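Local structure of neurotoxin (Clostridium botulinum, 2QN0) at residues P74-T79 against S195-L200; I107-T112 against K329-V334; G160-I165 against E169-K174. The protein is the zinc endopeptidase light chain of botulinum neurotoxin type C1, a protease with dual substrate specificity that cleaves SNARE proteins of the nerve terminal. One frame throughout, in Å; residues are numbered along the deposited sequence.

Contact 1. Residues P74-T79 against S195-L200; sequences PNYLST and SPRFML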
loop_
_atom_site.group_PDB
_atom_site.type_symbol
_atom_site.label_atom_id
_atom_site.label_comp_id
_atom_site.label_asym_id
_atom_site.label_seq_id
_atom_site.Cartn_x
_atom_site.Cartn_y
_atom_site.Cartn_z
ATOM N N PRO A 74 -15.787 -15.485 5.308
ATOM C CA PRO A 74 -15.766 -15.951 3.919
ATOM C C PRO A 74 -16.742 -15.245 2.984
ATOM O O PRO A 74 -16.596 -15.321 1.767
ATOM C CB PRO A 74 -16.068 -17.440 4.056
ATOM C CG PRO A 74 -17.007 -17.469 5.224
ATOM C CD PRO A 74 -16.325 -16.529 6.200
ATOM N N ASN A 75 -17.724 -14.548 3.545
ATOM C CA ASN A 75 -18.710 -13.859 2.719
ATOM C C ASN A 75 -18.444 -12.370 2.511
ATOM O O ASN A 75 -19.164 -11.712 1.761
ATOM C CB ASN A 75 -20.111 -14.055 3.304
ATOM C CG ASN A 75 -20.472 -15.518 3.455
ATOM O OD1 ASN A 75 -20.345 -16.300 2.512
ATOM N ND2 ASN A 75 -20.922 -15.898 4.645
ATOM N N TYR A 76 -17.421 -11.832 3.166
ATOM C CA TYR A 76 -17.105 -10.416 2.996
ATOM C C TYR A 76 -16.611 -10.178 1.567
ATOM O O TYR A 76 -15.680 -10.841 1.107
ATOM C CB TYR A 76 -16.038 -9.975 4.003
ATOM C CG TYR A 76 -15.616 -8.539 3.827
ATOM C CD1 TYR A 76 -16.548 -7.505 3.899
ATOM C CD2 TYR A 76 -14.285 -8.209 3.565
ATOM C CE1 TYR A 76 -16.170 -6.179 3.711
ATOM C CE2 TYR A 76 -13.896 -6.884 3.375
ATOM C CZ TYR A 76 -14.841 -5.877 3.449
ATOM O OH TYR A 76 -14.465 -4.567 3.255
ATOM N N LEU A 77 -17.247 -9.230 0.880
ATOM C CA LEU A 77 -16.926 -8.879 -0.505
ATOM C C LEU A 77 -17.353 -9.936 -1.516
ATOM O O LEU A 77 -16.845 -9.966 -2.636
ATOM C CB LEU A 77 -15.425 -8.615 -0.680
ATOM C CG LEU A 77 -14.872 -7.281 -0.187
ATOM C CD1 LEU A 77 -13.433 -7.114 -0.695
ATOM C CD2 LEU A 77 -15.741 -6.140 -0.695
ATOM N N SER A 78 -18.292 -10.795 -1.136
ATOM C CA SER A 78 -18.749 -11.845 -2.039
ATOM C C SER A 78 -19.764 -11.350 -3.062
ATOM O O SER A 78 -19.780 -11.818 -4.198
ATOM C CB SER A 78 -19.354 -13.009 -1.241
ATOM O OG SER A 78 -20.456 -12.578 -0.460
ATOM N N THR A 79 -20.607 -10.404 -2.663
ATOM C CA THR A 79 -21.634 -9.875 -3.557
ATOM C C THR A 79 -21.209 -8.593 -4.258
ATOM O O THR A 79 -20.309 -7.891 -3.797
ATOM C CB THR A 79 -22.934 -9.582 -2.791
ATOM O OG1 THR A 79 -22.698 -8.541 -1.836
ATOM C CG2 THR A 79 -23.420 -10.830 -2.064
ATOM N N SER A 195 -8.794 -3.607 3.848
ATOM C CA SER A 195 -10.159 -3.130 4.048
ATOM C C SER A 195 -10.032 -2.125 5.185
ATOM O O SER A 195 -10.143 -2.481 6.356
ATOM C CB SER A 195 -11.122 -4.238 4.449
ATOM O OG SER A 195 -12.427 -3.685 4.547
ATOM N N PRO A 196 -9.787 -0.852 4.847
ATOM C CA PRO A 196 -9.627 0.223 5.828
ATOM C C PRO A 196 -10.752 0.430 6.836
ATOM O O PRO A 196 -10.499 0.953 7.920
ATOM C CB PRO A 196 -9.402 1.459 4.959
ATOM C CG PRO A 196 -8.755 0.901 3.729
ATOM C CD PRO A 196 -9.574 -0.343 3.479
ATOM N N ARG A 197 -11.983 0.032 6.508
ATOM C CA ARG A 197 -13.071 0.249 7.464
ATOM C C ARG A 197 -12.974 -0.644 8.696
ATOM O O ARG A 197 -13.683 -0.430 9.676
ATOM C CB ARG A 197 -14.453 0.103 6.803
ATOM C CG ARG A 197 -14.991 -1.300 6.632
ATOM C CD ARG A 197 -16.469 -1.217 6.224
ATOM N NE ARG A 197 -17.050 -2.513 5.880
ATOM C CZ ARG A 197 -17.433 -3.429 6.764
ATOM N NH1 ARG A 197 -17.301 -3.201 8.062
ATOM N NH2 ARG A 197 -17.946 -4.580 6.348
ATOM N N PHE A 198 -12.109 -1.653 8.646
ATOM C CA PHE A 198 -11.900 -2.523 9.805
ATOM C C PHE A 198 -10.729 -1.866 10.525
ATOM O O PHE A 198 -9.570 -2.053 10.150
ATOM C CB PHE A 198 -11.555 -3.942 9.355
ATOM C CG PHE A 198 -12.746 -4.723 8.875
ATOM C CD1 PHE A 198 -13.470 -5.522 9.755
ATOM C CD2 PHE A 198 -13.168 -4.632 7.553
ATOM C CE1 PHE A 198 -14.601 -6.218 9.325
ATOM C CE2 PHE A 198 -14.298 -5.324 7.113
ATOM C CZ PHE A 198 -15.014 -6.117 8.002
ATOM N N MET A 199 -11.045 -1.091 11.558
ATOM C CA MET A 199 -10.040 -0.331 12.290
ATOM C C MET A 199 -9.460 -0.920 13.566
ATOM O O MET A 199 -10.177 -1.407 14.437
ATOM C CB MET A 199 -10.602 1.054 12.614
ATOM C CG MET A 199 -11.086 1.824 11.400
ATOM S SD MET A 199 -12.108 3.225 11.877
ATOM C CE MET A 199 -13.742 2.450 11.885
ATOM N N LEU A 200 -8.139 -0.835 13.665
ATOM C CA LEU A 200 -7.399 -1.304 14.824
ATOM C C LEU A 200 -7.652 -0.297 15.948
ATOM O O LEU A 200 -7.782 0.903 15.691
ATOM C CB LEU A 200 -5.910 -1.366 14.451
ATOM C CG LEU A 200 -4.787 -1.618 15.458
ATOM C CD1 LEU A 200 -3.564 -2.155 14.708
ATOM C CD2 LEU A 200 -4.443 -0.332 16.195
HETATM O O HOH W 1 -16.397 -2.743 3.029
#
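The ring of Y76 lies across the edge of the F198 ring, a T-shaped pair in which F198 CE2 comes over one face of the tyrosine at 3.7 Å from Y76 CZ. F198 supplies the edge and Y76 the face, with the planes at 78° and the centroids 5.3 Å apart. On the opposite face of Y76 sits CG of its chain neighbour L77, which leaves the aromatic ring clamped between two apolar groups. The phenol oxygen goes further and meets S195, Y76 OH lying 2.6 Å from S195 OG in a short hydrogen bond whose donor may be either hydroxyl. Both segments are loops of the zinc protease fold: N75-S78 forms a type II turn before helix 80-97, and S195-F198 a type I turn following strand 190-193. Y76, within the first turn, reaches across to the second and also packs on F86 of that helix. A water in the plane of the tyrosine ring lies 2.7 Å from Y76 OH and accepts from R197 NE at 2.9 Å. With CG between the backbone N and the carbonyl carbon (chi1 82°), the extended R197 chain runs back past the tyrosine; its guanidinium stands nearly perpendicular to the Y76 ring, with F198 CE2 over the centre of one face, and R197 NH2 approaches Y76 CE1 to 3.6 Å.

Contact 2. Residues I107-T112 against K329-V334; sequences IYRLST and KYRFVV
The last turns of helix 101-112 face the C-terminal end of helix 319-330; the nearest CA atoms, those of R109 and K329, are 8.6 Å apart, so that long side chains have to span the distance. R109 and R331 do this, each with an extended chain from CG to NE, and they cross at about a right angle. R331 NH2 comes over one face of the R109 guanidinium, 3.3 Å from R109 NH2 and 3.5 Å from R109 NH1, while R109 NH2 lies in the plane of the R331 group, at its edge. The guanidinium planes are turned 70° from each other, and as both ends carry donors no hydrogen bond joins them. E353 probably makes the closeness of the two cations tolerable: its carboxylate forms salt bridges with R109 NH2 through one oxygen and with R331 NH1 through the other, and E105 takes R109 NE. These two acids probably offset much of the charge of the pair. The R109 side chain also touches M235 of helix 223-238 and, in the loops around it, Y239 and F358. R331, with a positive phi of 59°, is the C-prime residue of a Schellman motif, in which F332 N bonds to I327 O and R331 N to R328 O, a common C-terminal cap of an alpha-helix, here leading into strand 333-334.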
loop_
_atom_site.group_PDB
_atom_site.type_symbol
_atom_site.label_atom_id
_atom_site.label_comp_id
_atom_site.label_asym_id
_atom_site.label_seq_id
_atom_site.Cartn_x
_atom_site.Cartn_y
_atom_site.Cartn_z
ATOM N N ILE A 107 0.196 10.280 -3.655
ATOM C CA ILE A 107 -0.616 9.747 -4.745
ATOM C C ILE A 107 0.013 10.058 -6.103
ATOM O O ILE A 107 0.037 9.212 -7.001
ATOM C CB ILE A 107 -2.050 10.325 -4.692
ATOM C CG1 ILE A 107 -2.737 9.863 -3.404
ATOM C CG2 ILE A 107 -2.851 9.867 -5.909
ATOM C CD1 ILE A 107 -4.079 10.533 -3.127
ATOM N N TYR A 108 0.525 11.273 -6.253
ATOM C CA TYR A 108 1.152 11.673 -7.506
ATOM C C TYR A 108 2.309 10.740 -7.852
ATOM O O TYR A 108 2.400 10.225 -8.968
ATOM C CB TYR A 108 1.674 13.107 -7.404
ATOM C CG TYR A 108 2.467 13.537 -8.616
ATOM C CD1 TYR A 108 1.830 13.871 -9.810
ATOM C CD2 TYR A 108 3.862 13.556 -8.586
ATOM C CE1 TYR A 108 2.564 14.213 -10.949
ATOM C CE2 TYR A 108 4.603 13.893 -9.717
ATOM C CZ TYR A 108 3.947 14.219 -10.893
ATOM O OH TYR A 108 4.679 14.541 -12.014
ATOM N N ARG A 109 3.200 10.518 -6.893
ATOM C CA ARG A 109 4.348 9.657 -7.144
ATOM C C ARG A 109 3.952 8.225 -7.476
ATOM O O ARG A 109 4.421 7.657 -8.461
ATOM C CB ARG A 109 5.298 9.682 -5.944
ATOM C CG ARG A 109 5.847 11.073 -5.666
ATOM C CD ARG A 109 6.950 11.061 -4.627
ATOM N NE ARG A 109 7.317 12.423 -4.248
ATOM C CZ ARG A 109 8.375 12.742 -3.513
ATOM N NH1 ARG A 109 9.192 11.796 -3.070
ATOM N NH2 ARG A 109 8.609 14.013 -3.209
ATOM N N LEU A 110 3.086 7.636 -6.660
ATOM C CA LEU A 110 2.655 6.263 -6.902
ATOM C C LEU A 110 1.887 6.079 -8.211
ATOM O O LEU A 110 1.940 5.010 -8.819
ATOM C CB LEU A 110 1.786 5.771 -5.742
ATOM C CG LEU A 110 2.523 5.470 -4.434
ATOM C CD1 LEU A 110 1.515 5.101 -3.353
ATOM C CD2 LEU A 110 3.507 4.326 -4.656
ATOM N N SER A 111 1.181 7.115 -8.647
ATOM C CA SER A 111 0.388 7.015 -9.866
ATOM C C SER A 111 1.100 7.503 -11.114
ATOM O O SER A 111 0.578 7.347 -12.216
ATOM C CB SER A 111 -0.922 7.796 -9.706
ATOM O OG SER A 111 -0.680 9.191 -9.651
ATOM N N THR A 112 2.291 8.075 -10.949
ATOM C CA THR A 112 3.046 8.600 -12.085
ATOM C C THR A 112 4.366 7.884 -12.358
ATOM O O THR A 112 4.633 7.493 -13.494
ATOM C CB THR A 112 3.338 10.101 -11.893
ATOM O OG1 THR A 112 2.104 10.801 -11.691
ATOM C CG2 THR A 112 4.040 10.667 -13.118
ATOM N N LYS A 329 12.361 9.921 -12.316
ATOM C CA LYS A 329 11.961 9.112 -11.165
ATOM C C LYS A 329 13.066 9.035 -10.111
ATOM O O LYS A 329 12.854 9.338 -8.937
ATOM C CB LYS A 329 11.626 7.686 -11.612
ATOM C CG LYS A 329 11.425 6.702 -10.460
ATOM C CD LYS A 329 11.265 5.275 -10.964
ATOM C CE LYS A 329 11.126 4.290 -9.804
ATOM N NZ LYS A 329 11.153 2.874 -10.276
ATOM N N TYR A 330 14.246 8.622 -10.553
ATOM C CA TYR A 330 15.391 8.456 -9.665
ATOM C C TYR A 330 16.164 9.739 -9.384
ATOM O O TYR A 330 17.112 9.739 -8.596
ATOM C CB TYR A 330 16.327 7.402 -10.252
ATOM C CG TYR A 330 15.700 6.028 -10.377
ATOM C CD1 TYR A 330 15.369 5.287 -9.245
ATOM C CD2 TYR A 330 15.446 5.466 -11.629
ATOM C CE1 TYR A 330 14.804 4.021 -9.352
ATOM C CE2 TYR A 330 14.877 4.197 -11.748
ATOM C CZ TYR A 330 14.561 3.481 -10.603
ATOM O OH TYR A 330 14.007 2.223 -10.697
ATOM N N ARG A 331 15.754 10.829 -10.025
ATOM C CA ARG A 331 16.401 12.128 -9.855
ATOM C C ARG A 331 17.879 12.080 -10.231
ATOM O O ARG A 331 18.729 12.663 -9.554
ATOM C CB ARG A 331 16.233 12.619 -8.414
ATOM C CG ARG A 331 14.769 12.777 -8.014
ATOM C CD ARG A 331 14.602 13.341 -6.621
ATOM N NE ARG A 331 13.193 13.366 -6.228
ATOM C CZ ARG A 331 12.751 13.790 -5.048
ATOM N NH1 ARG A 331 13.607 14.231 -4.134
ATOM N NH2 ARG A 331 11.452 13.766 -4.778
ATOM N N PHE A 332 18.176 11.379 -11.319
ATOM C CA PHE A 332 19.546 11.273 -11.797
ATOM C C PHE A 332 19.923 12.564 -12.503
ATOM O O PHE A 332 19.065 13.400 -12.794
ATOM C CB PHE A 332 19.701 10.103 -12.774
ATOM C CG PHE A 332 19.553 8.742 -12.142
ATOM C CD1 PHE A 332 19.932 8.521 -10.821
ATOM C CD2 PHE A 332 19.099 7.664 -12.896
ATOM C CE1 PHE A 332 19.866 7.246 -10.263
ATOM C CE2 PHE A 332 19.029 6.384 -12.349
ATOM C CZ PHE A 332 19.416 6.177 -11.025
ATOM N N VAL A 333 21.213 12.723 -12.772
ATOM C CA VAL A 333 21.715 13.907 -13.455
ATOM C C VAL A 333 22.186 13.512 -14.847
ATOM O O VAL A 333 22.668 12.398 -15.057
ATOM C CB VAL A 333 22.901 14.537 -12.688
ATOM C CG1 VAL A 333 23.458 15.725 -13.466
ATOM C CG2 VAL A 333 22.447 14.975 -11.308
ATOM N N VAL A 334 22.032 14.425 -15.799
ATOM C CA VAL A 334 22.462 14.164 -17.163
ATOM C C VAL A 334 23.632 15.079 -17.488
ATOM O O VAL A 334 23.485 16.301 -17.515
ATOM C CB VAL A 334 21.328 14.424 -18.172
ATOM C CG1 VAL A 334 21.818 14.144 -19.584
ATOM C CG2 VAL A 334 20.129 13.545 -17.842
#

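Contact 3. Residues G160-I165 against E169-K174; sequences GPRENI and ETSTFK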
loop_
_atom_site.group_PDB
_atom_site.type_symbol
_atom_site.label_atom_id
_atom_site.label_comp_id
_atom_site.label_asym_id
_atom_site.label_seq_id
_atom_site.Cartn_x
_atom_site.Cartn_y
_atom_site.Cartn_z
ATOM N N GLY A 160 -9.194 -6.246 -2.155
ATOM C CA GLY A 160 -9.827 -6.466 -0.874
ATOM C C GLY A 160 -8.885 -7.338 -0.062
ATOM O O GLY A 160 -7.863 -7.797 -0.583
ATOM N N PRO A 161 -9.212 -7.612 1.205
ATOM C CA PRO A 161 -8.387 -8.430 2.099
ATOM C C PRO A 161 -8.133 -9.859 1.647
ATOM O O PRO A 161 -8.856 -10.415 0.815
ATOM C CB PRO A 161 -9.170 -8.415 3.414
ATOM C CG PRO A 161 -9.995 -7.179 3.330
ATOM C CD PRO A 161 -10.432 -7.163 1.894
ATOM N N ARG A 162 -7.089 -10.449 2.217
ATOM C CA ARG A 162 -6.756 -11.835 1.944
ATOM C C ARG A 162 -7.546 -12.607 3.001
ATOM O O ARG A 162 -8.602 -12.143 3.438
ATOM C CB ARG A 162 -5.256 -12.077 2.114
ATOM C CG ARG A 162 -4.378 -11.261 1.162
ATOM C CD ARG A 162 -2.980 -11.856 1.101
ATOM N NE ARG A 162 -2.044 -11.075 0.293
ATOM C CZ ARG A 162 -0.842 -11.517 -0.072
ATOM N NH1 ARG A 162 -0.441 -12.727 0.295
ATOM N NH2 ARG A 162 -0.039 -10.753 -0.798
ATOM N N GLU A 163 -7.038 -13.758 3.431
ATOM C CA GLU A 163 -7.736 -14.562 4.433
ATOM C C GLU A 163 -8.074 -13.802 5.719
ATOM O O GLU A 163 -9.232 -13.783 6.145
ATOM C CB GLU A 163 -6.923 -15.820 4.772
ATOM C CG GLU A 163 -6.908 -16.885 3.671
ATOM C CD GLU A 163 -5.928 -16.588 2.544
ATOM O OE1 GLU A 163 -5.273 -15.525 2.573
ATOM O OE2 GLU A 163 -5.809 -17.428 1.623
ATOM N N ASN A 164 -7.073 -13.181 6.338
ATOM C CA ASN A 164 -7.290 -12.425 7.573
ATOM C C ASN A 164 -7.658 -10.983 7.224
ATOM O O ASN A 164 -6.814 -10.202 6.787
ATOM C CB ASN A 164 -6.025 -12.451 8.440
ATOM C CG ASN A 164 -6.236 -11.815 9.802
ATOM O OD1 ASN A 164 -7.259 -11.180 10.051
ATOM N ND2 ASN A 164 -5.256 -11.971 10.690
ATOM N N ILE A 165 -8.924 -10.637 7.430
ATOM C CA ILE A 165 -9.429 -9.310 7.108
ATOM C C ILE A 165 -8.766 -8.152 7.850
ATOM O O ILE A 165 -8.717 -7.037 7.332
ATOM C CB ILE A 165 -10.966 -9.265 7.308
ATOM C CG1 ILE A 165 -11.626 -10.198 6.286
ATOM C CG2 ILE A 165 -11.496 -7.846 7.150
ATOM C CD1 ILE A 165 -13.132 -10.351 6.451
ATOM N N GLU A 169 -1.965 -6.202 3.878
ATOM C CA GLU A 169 -0.667 -6.644 3.386
ATOM C C GLU A 169 -0.333 -6.136 1.987
ATOM O O GLU A 169 -1.184 -6.123 1.099
ATOM C CB GLU A 169 -0.655 -8.176 3.424
ATOM C CG GLU A 169 0.441 -8.874 2.662
ATOM C CD GLU A 169 0.475 -10.360 2.973
ATOM O OE1 GLU A 169 -0.583 -10.918 3.351
ATOM O OE2 GLU A 169 1.553 -10.972 2.835
ATOM N N THR A 170 0.915 -5.710 1.805
ATOM C CA THR A 170 1.392 -5.215 0.513
ATOM C C THR A 170 2.497 -6.157 0.056
ATOM O O THR A 170 3.391 -6.488 0.838
ATOM C CB THR A 170 1.984 -3.803 0.637
ATOM O OG1 THR A 170 0.968 -2.900 1.086
ATOM C CG2 THR A 170 2.529 -3.330 -0.711
ATOM N N SER A 171 2.450 -6.577 -1.202
ATOM C CA SER A 171 3.455 -7.504 -1.713
ATOM C C SER A 171 3.838 -7.244 -3.159
ATOM O O SER A 171 3.096 -6.601 -3.905
ATOM C CB SER A 171 2.929 -8.944 -1.634
ATOM O OG SER A 171 2.299 -9.218 -0.394
ATOM N N THR A 172 5.014 -7.736 -3.539
ATOM C CA THR A 172 5.462 -7.669 -4.926
ATOM C C THR A 172 5.656 -9.148 -5.254
ATOM O O THR A 172 5.690 -9.985 -4.347
ATOM C CB THR A 172 6.781 -6.887 -5.118
ATOM O OG1 THR A 172 7.832 -7.497 -4.362
ATOM C CG2 THR A 172 6.594 -5.434 -4.678
ATOM N N PHE A 173 5.783 -9.477 -6.530
ATOM C CA PHE A 173 5.900 -10.874 -6.927
ATOM C C PHE A 173 6.984 -11.077 -7.968
ATOM O O PHE A 173 7.313 -10.160 -8.713
ATOM C CB PHE A 173 4.546 -11.329 -7.468
ATOM C CG PHE A 173 3.400 -10.987 -6.558
ATOM C CD1 PHE A 173 2.978 -11.880 -5.583
ATOM C CD2 PHE A 173 2.791 -9.737 -6.630
ATOM C CE1 PHE A 173 1.968 -11.534 -4.687
ATOM C CE2 PHE A 173 1.783 -9.383 -5.738
ATOM C CZ PHE A 173 1.373 -10.283 -4.766
ATOM N N LYS A 174 7.534 -12.285 -8.020
ATOM C CA LYS A 174 8.597 -12.574 -8.970
ATOM C C LYS A 174 8.538 -14.018 -9.445
ATOM O O LYS A 174 7.891 -14.864 -8.823
ATOM C CB LYS A 174 9.956 -12.334 -8.310
ATOM C CG LYS A 174 10.268 -13.353 -7.216
ATOM C CD LYS A 174 11.653 -13.154 -6.626
ATOM C CE LYS A 174 11.976 -14.246 -5.622
ATOM N NZ LYS A 174 12.005 -15.594 -6.260
HETATM O O HOH W 2 -1.410 -8.513 -1.049
#
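R162 and E169 lay their flat ends one over the other, the guanidinium and carboxylate planes only 15° apart though the side chains cross at about a right angle. E169 OE1 sits above one face of the guanidinium, displaced toward its rim, at 3.4 Å from R162 NE. No N-H points at that oxygen, so the salt bridge is one of stacked charges. E169 CG is anti to the backbone N (chi1 166°), and the extended chain carries the carboxylate out across the arginine. In the plane of the guanidinium, a water accepts from R162 NH2 at 2.6 Å and donates to E169 O at 3.2 Å, linking arginine and strand backbone. R162 NH2 lies 2.8 Å from S171 OG, at an angle too poor for a hydrogen bond, and 4.2 Å from F173 CZ at the edge of that ring. E169 and S171, on one side of edge strand 169-171, and F173 just past it point toward R162. T170 points away and its OG1 hydrogen-bonds E230 of the zinc-binding HExxH helix; the side chain of E169 is about 8 Å from the zinc ion, placing this pair at the margin of the metalloprotease active site.

Contacts 1 and 3 are neighbours, their centres 13 Å apart, and they touch: S195 packs on P161, F198 and Y76 on I165, and L77 on G160. Contact 2 stands apart, 33 Å from contact 1 and 25 Å from contact 3 between centres, and across the chain's centre from contact 1. In sequence, 74-79 and 107-112 come first, then both segments of contact 3, then 195-200 and finally 329-334, so contacts 1 and 2 interleave. The mixed sheet ties contacts 1 and 3 together through strands 156-159, 190-193 and 169-171, whereas helix 223-238, bearing the zinc ligands H229 and H233, touches segments of all three contacts.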